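Local coordinates for PKS_KS domain-containing protein (PDB 6SMO) that probably acts as a 3-oxoacyl-[acyl-carrier-protein] synthase of the ketosynthase family and binds a polyketone aldehyde in its pocket, at residues Glu219-Pro224 and His369-Ala374; Leu225-Phe230 and Phe258-Gly263. All coordinates share one frame; numbering follows the deposited sequence.

In the fold
Contacts 1 and 2 are neighbours in the thiolase-type fold, with centres about 6 Å apart. Contact 2 is nested in the chain loop that contact 1 closes. Segments 219-224 and 225-230 run on from each other, from the end of strand 212-219 into helix 224-233. Segments 369-374 and 258-263 are joined by two probable backbone hydrogen bonds, H369 N to V259 O at 2.6 Å and A261 N to H369 O at 2.7 Å. Both contacts touch LKZ: contact 1 through H369 and L371, contact 2 through L225, S226, S229 and F230. Together they line two different parts of the extended ligand.

Contact 1: residues Glu219-Pro224 and His369-Ala374; sequences EAPLCP and HALAAA. With LKZ (3,5,7,9,11-pentakis(oxidanylidene)dodecanal), chain H.
The carboxylate of E219 is buried against the apolar side chains of L371 and A372. The contact sits in the core of the thiolase fold. It joins the end of strand 212-219 to the turn that leads into helix 372-388, so parts of the chain about 150 residues apart meet. CG of E219 is anti to its backbone N (chi1 -156°), and the chain then bends at chi2 (66°). This turns the acid end toward the start of the helix. E219 OE2 comes within 3.4 Å of A372 CB, and E219 CB packs on the methyl of A373. The acid has polar partners nearby: OE2 accepts a hydrogen bond from A130 N, and OE1 one from I131 N. Each oxygen therefore takes a separate backbone N-H, which fixes the rotation of the group. Two such donors would be expected to stabilise a buried negative charge.

L371 crosses E219 at about a right angle. Its CG lies beside the backbone N (chi1 -38°). One branch, L371 CD1, runs over E219 and stands 4.0 Å from E219 CD. L371 CD1 also meets the ring carbon CB of P221 at 4.1 Å. The other branch, CD2, turns to the ligand. L371 thus lies between E219 and LKZ, and its side chain also touches C191.

H369 and C191 line the pocket and H332 meets the H369 ring, consistent with the Cys-His-His site of related ketosynthases. L371 lines the pocket too, and E219 lies behind it, bonded to the backbone of A130 and I131, which are also pocket residues. At the ligand, NE2 of H369 approaches O19 of LKZ to 2.9 Å, and CD2 of L371 lies 3.2 Å from that same oxygen.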
loop_
_atom_site.group_PDB
_atom_site.type_symbol
_atom_site.label_atom_id
_atom_site.label_comp_id
_atom_site.label_asym_id
_atom_site.label_seq_id
_atom_site.Cartn_x
_atom_site.Cartn_y
_atom_site.Cartn_z
ATOM N N GLU B 219 11.085 -1.241 5.709
ATOM C CA GLU B 219 10.907 0.227 5.593
ATOM C C GLU B 219 12.208 0.971 5.901
ATOM O O GLU B 219 12.865 0.581 6.838
ATOM C CB GLU B 219 9.881 0.656 6.626
ATOM C CG GLU B 219 9.185 1.939 6.290
ATOM C CD GLU B 219 8.317 1.846 5.065
ATOM O OE1 GLU B 219 8.561 2.576 4.110
ATOM O OE2 GLU B 219 7.425 1.033 5.083
ATOM N N ALA B 220 12.540 2.016 5.131
ATOM C CA ALA B 220 13.730 2.869 5.372
ATOM C C ALA B 220 13.342 4.337 5.199
ATOM O O ALA B 220 13.813 4.968 4.260
ATOM C CB ALA B 220 14.845 2.482 4.450
ATOM N N PRO B 221 12.557 4.931 6.115
ATOM C CA PRO B 221 12.041 6.283 5.962
ATOM C C PRO B 221 12.778 7.394 6.706
ATOM O O PRO B 221 12.192 8.386 6.953
ATOM C CB PRO B 221 10.676 6.089 6.613
ATOM C CG PRO B 221 10.967 5.225 7.790
ATOM C CD PRO B 221 12.090 4.324 7.343
ATOM N N LEU B 222 14.003 7.129 7.138
ATOM C CA LEU B 222 14.781 8.150 7.857
ATOM C C LEU B 222 15.564 8.984 6.860
ATOM O O LEU B 222 16.769 8.984 6.911
ATOM C CB LEU B 222 15.682 7.441 8.857
ATOM C CG LEU B 222 14.926 6.602 9.875
ATOM C CD1 LEU B 222 15.832 6.204 11.016
ATOM C CD2 LEU B 222 13.717 7.348 10.384
ATOM N N CYS B 223 14.837 9.668 5.994
ATOM C CA CYS B 223 15.357 10.611 4.990
ATOM C C CYS B 223 14.595 11.917 5.177
ATOM O O CYS B 223 13.513 11.903 5.729
ATOM C CB CYS B 223 15.208 10.087 3.572
ATOM S SG CYS B 223 13.550 9.532 3.121
ATOM N N PRO B 224 15.132 13.059 4.742
ATOM C CA PRO B 224 14.473 14.347 4.975
ATOM C C PRO B 224 13.041 14.458 4.424
ATOM O O PRO B 224 12.207 15.037 5.098
ATOM C CB PRO B 224 15.381 15.353 4.248
ATOM C CG PRO B 224 16.733 14.679 4.205
ATOM C CD PRO B 224 16.423 13.206 4.054
ATOM N N HIS B 369 8.241 4.137 15.227
ATOM C CA HIS B 369 7.302 3.767 14.138
ATOM C C HIS B 369 8.034 3.588 12.805
ATOM O O HIS B 369 8.507 4.574 12.255
ATOM C CB HIS B 369 6.164 4.796 14.073
ATOM C CG HIS B 369 4.937 4.314 13.374
ATOM N ND1 HIS B 369 4.901 3.140 12.679
ATOM C CD2 HIS B 369 3.718 4.861 13.235
ATOM C CE1 HIS B 369 3.714 2.975 12.154
ATOM N NE2 HIS B 369 2.974 4.009 12.485
ATOM N N ALA B 370 8.038 2.360 12.291
ATOM C CA ALA B 370 8.700 1.984 11.023
ATOM C C ALA B 370 7.651 1.820 9.921
ATOM O O ALA B 370 7.939 1.132 8.954
ATOM C CB ALA B 370 9.516 0.734 11.214
ATOM N N LEU B 371 6.469 2.398 10.123
ATOM C CA LEU B 371 5.345 2.379 9.152
ATOM C C LEU B 371 4.930 0.936 8.877
ATOM O O LEU B 371 4.481 0.279 9.811
ATOM C CB LEU B 371 5.695 3.146 7.872
ATOM C CG LEU B 371 6.519 4.421 8.049
ATOM C CD1 LEU B 371 6.674 5.146 6.729
ATOM C CD2 LEU B 371 5.907 5.344 9.085
ATOM N N ALA B 372 5.032 0.497 7.623
ATOM C CA ALA B 372 4.674 -0.881 7.220
ATOM C C ALA B 372 5.558 -1.882 7.965
ATOM O O ALA B 372 5.029 -2.886 8.450
ATOM C CB ALA B 372 4.863 -1.024 5.737
ATOM N N ALA B 373 6.845 -1.566 8.123
ATOM C CA ALA B 373 7.811 -2.457 8.800
ATOM C C ALA B 373 7.423 -2.720 10.263
ATOM O O ALA B 373 7.720 -3.811 10.740
ATOM C CB ALA B 373 9.209 -1.920 8.656
ATOM N N ALA B 374 6.806 -1.749 10.942
ATOM C CA ALA B 374 6.394 -1.867 12.359
ATOM C C ALA B 374 5.432 -3.040 12.546
ATOM O O ALA B 374 5.553 -3.712 13.557
ATOM C CB ALA B 374 5.749 -0.584 12.806
HETATM C C4 LKZ H . 5.543 10.308 2.978
HETATM C C5 LKZ H . 4.580 9.350 2.323
HETATM C C6 LKZ H . 4.660 7.879 2.741
HETATM C C7 LKZ H . 3.420 7.531 3.536
HETATM C C8 LKZ H . 3.198 6.088 4.006
HETATM C C10 LKZ H . 0.789 5.581 8.619
HETATM C C22 LKZ H . 6.697 10.532 2.021
HETATM C C11 LKZ H . 2.012 4.806 9.040
HETATM O O19 LKZ H . 2.788 5.218 9.884
HETATM C C3 LKZ H . 0.842 5.534 7.103
HETATM O O23 LKZ H . -0.115 5.135 6.464
HETATM C C2 LKZ H . 2.181 5.877 6.436
HETATM C C9 LKZ H . 1.982 6.106 4.936
HETATM O O20 LKZ H . 0.888 6.386 4.485
HETATM O O21 LKZ H . 2.639 8.406 3.840
HETATM O O22 LKZ H . 3.797 9.752 1.477
HETATM O O24 LKZ H . 6.738 11.486 1.258
HETATM C C23 LKZ H . 7.805 9.498 2.071
#

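Contact 2: residues Leu225-Phe230 and Phe258-Gly263; sequences LSIGSF and FVIAEG. With LKZ (3,5,7,9,11-pentakis(oxidanylidene)dodecanal), chain H.
S226, I227 and F230 of helix 224-233 touch F258 and I260 of the loop that precedes strand 263-271. At the start of the segment, L225 serves the ligand: its branch CD1 reaches O24 of LKZ at 3.2 Å. It also packs on V114 of the second protein, a Ketoacyl_synth_N domain-containing protein.

S226 comes next. S226 OG lies 3.8 Å from the tip methyl CD1 of I260 and makes a weak hydrogen bond to the carbonyl of P221. One helix position later, I227 lays CG1 against CG2 of I260, at 4.0 Å. S229 lies on the ligand side, with OG near C4 of LKZ and hydrogen-bonded to the carbonyl O of S226. It also packs on V129 of the second protein.

F230 ends the segment and has the largest share of the contact on the helix side. Its CG is anti to the carbonyl carbon (chi1 -65°), and its ring is held between two groups. OG of S229 lies over one face, toward the rim. CZ of F258 points at the opposite face, also toward the rim, 3.8 Å from CG of F230. The two rings form a T-shaped pair, with F258 giving the edge, centroids 5.3 Å apart and planes at 75°. CD1 of I260 also meets F230, at CD2, 3.8 Å away. The far tip of the F230 ring, CZ, lies 3.9 Å from O21 of LKZ.

F258 makes a second edge-to-face pair with H369. F258 therefore bridges F230 and H369. Helix 224-233, packed on the loop before strand 263-271, forms one wall of the LKZ pocket, consistent with the acyl-chain pocket of ketosynthases.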
loop_
_atom_site.group_PDB
_atom_site.type_symbol
_atom_site.label_atom_id
_atom_site.label_comp_id
_atom_site.label_asym_id
_atom_site.label_seq_id
_atom_site.Cartn_x
_atom_site.Cartn_y
_atom_site.Cartn_z
ATOM N N LEU B 225 12.800 13.922 3.221
ATOM C CA LEU B 225 11.480 13.953 2.529
ATOM C C LEU B 225 10.436 13.249 3.407
ATOM O O LEU B 225 9.409 13.887 3.717
ATOM C CB LEU B 225 11.631 13.316 1.138
ATOM C CG LEU B 225 10.438 12.548 0.564
ATOM C CD1 LEU B 225 9.179 13.400 0.497
ATOM C CD2 LEU B 225 10.777 12.018 -0.821
ATOM N N SER B 226 10.708 12.007 3.820
ATOM C CA SER B 226 9.799 11.159 4.639
ATOM C C SER B 226 9.551 11.809 6.007
ATOM O O SER B 226 8.373 11.926 6.391
ATOM C CB SER B 226 10.343 9.761 4.782
ATOM O OG SER B 226 9.512 8.973 5.623
ATOM N N ILE B 227 10.614 12.214 6.709
ATOM C CA ILE B 227 10.535 12.826 8.072
ATOM C C ILE B 227 9.846 14.194 7.959
ATOM O O ILE B 227 8.980 14.485 8.806
ATOM C CB ILE B 227 11.929 12.922 8.730
ATOM C CG1 ILE B 227 12.549 11.534 8.929
ATOM C CG2 ILE B 227 11.859 13.704 10.038
ATOM C CD1 ILE B 227 13.895 11.535 9.620
ATOM N N GLY B 228 10.218 14.989 6.950
ATOM C CA GLY B 228 9.650 16.324 6.679
ATOM C C GLY B 228 8.169 16.264 6.336
ATOM O O GLY B 228 7.438 17.196 6.729
ATOM N N SER B 229 7.740 15.216 5.625
ATOM C CA SER B 229 6.331 14.990 5.202
ATOM C C SER B 229 5.430 14.855 6.436
ATOM O O SER B 229 4.381 15.528 6.475
ATOM C CB SER B 229 6.215 13.785 4.306
ATOM O OG SER B 229 6.555 12.598 5.006
ATOM N N PHE B 230 5.848 14.038 7.404
ATOM C CA PHE B 230 5.079 13.803 8.654
ATOM C C PHE B 230 5.208 15.029 9.557
ATOM O O PHE B 230 4.223 15.444 10.164
ATOM C CB PHE B 230 5.547 12.516 9.335
ATOM C CG PHE B 230 5.288 11.257 8.548
ATOM C CD1 PHE B 230 3.998 10.856 8.254
ATOM C CD2 PHE B 230 6.331 10.468 8.104
ATOM C CE1 PHE B 230 3.760 9.701 7.531
ATOM C CE2 PHE B 230 6.092 9.319 7.376
ATOM C CZ PHE B 230 4.809 8.935 7.093
ATOM N N PHE B 258 4.164 10.277 16.936
ATOM C CA PHE B 258 4.980 9.038 16.813
ATOM C C PHE B 258 6.433 9.406 16.488
ATOM O O PHE B 258 6.661 10.345 15.702
ATOM C CB PHE B 258 4.376 8.078 15.780
ATOM C CG PHE B 258 4.474 8.497 14.333
ATOM C CD1 PHE B 258 5.628 8.267 13.599
ATOM C CD2 PHE B 258 3.393 9.082 13.689
ATOM C CE1 PHE B 258 5.710 8.638 12.265
ATOM C CE2 PHE B 258 3.476 9.451 12.355
ATOM C CZ PHE B 258 4.633 9.228 11.645
ATOM N N VAL B 259 7.382 8.687 17.095
ATOM C CA VAL B 259 8.838 8.744 16.766
ATOM C C VAL B 259 9.075 7.829 15.559
ATOM O O VAL B 259 8.911 6.604 15.717
ATOM C CB VAL B 259 9.711 8.332 17.967
ATOM C CG1 VAL B 259 11.179 8.192 17.589
ATOM C CG2 VAL B 259 9.553 9.294 19.133
ATOM N N ILE B 260 9.436 8.403 14.405
ATOM C CA ILE B 260 9.686 7.650 13.138
ATOM C C ILE B 260 10.916 6.756 13.332
ATOM O O ILE B 260 11.833 7.159 14.075
ATOM C CB ILE B 260 9.840 8.600 11.933
ATOM C CG1 ILE B 260 9.712 7.847 10.606
ATOM C CG2 ILE B 260 11.140 9.389 12.010
ATOM C CD1 ILE B 260 9.400 8.735 9.425
ATOM N N ALA B 261 10.922 5.588 12.683
ATOM C CA ALA B 261 11.967 4.545 12.804
ATOM C C ALA B 261 12.151 3.835 11.459
ATOM O O ALA B 261 11.328 4.061 10.555
ATOM C CB ALA B 261 11.584 3.568 13.889
ATOM N N GLU B 262 13.199 3.015 11.348
ATOM C CA GLU B 262 13.480 2.140 10.178
ATOM C C GLU B 262 13.614 0.695 10.667
ATOM O O GLU B 262 13.698 0.489 11.896
ATOM C CB GLU B 262 14.743 2.598 9.440
ATOM C CG GLU B 262 16.005 2.573 10.288
ATOM C CD GLU B 262 17.279 2.976 9.561
ATOM O OE1 GLU B 262 18.345 2.985 10.208
ATOM O OE2 GLU B 262 17.206 3.281 8.352
ATOM N N GLY B 263 13.624 -0.265 9.738
ATOM C CA GLY B 263 13.826 -1.696 10.033
ATOM C C GLY B 263 13.052 -2.594 9.087
ATOM O O GLY B 263 12.488 -2.079 8.100
HETATM C C4 LKZ H . 5.543 10.308 2.978
HETATM C C5 LKZ H . 4.580 9.350 2.323
HETATM C C6 LKZ H . 4.660 7.879 2.741
HETATM C C7 LKZ H . 3.420 7.531 3.536
HETATM C C8 LKZ H . 3.198 6.088 4.006
HETATM C C10 LKZ H . 0.789 5.581 8.619
HETATM C C22 LKZ H . 6.697 10.532 2.021
HETATM C C11 LKZ H . 2.012 4.806 9.040
HETATM O O19 LKZ H . 2.788 5.218 9.884
HETATM C C3 LKZ H . 0.842 5.534 7.103
HETATM O O23 LKZ H . -0.115 5.135 6.464
HETATM C C2 LKZ H . 2.181 5.877 6.436
HETATM C C9 LKZ H . 1.982 6.106 4.936
HETATM O O20 LKZ H . 0.888 6.386 4.485
HETATM O O21 LKZ H . 2.639 8.406 3.840
HETATM O O22 LKZ H . 3.797 9.752 1.477
HETATM O O24 LKZ H . 6.738 11.486 1.258
HETATM C C23 LKZ H . 7.805 9.498 2.071
#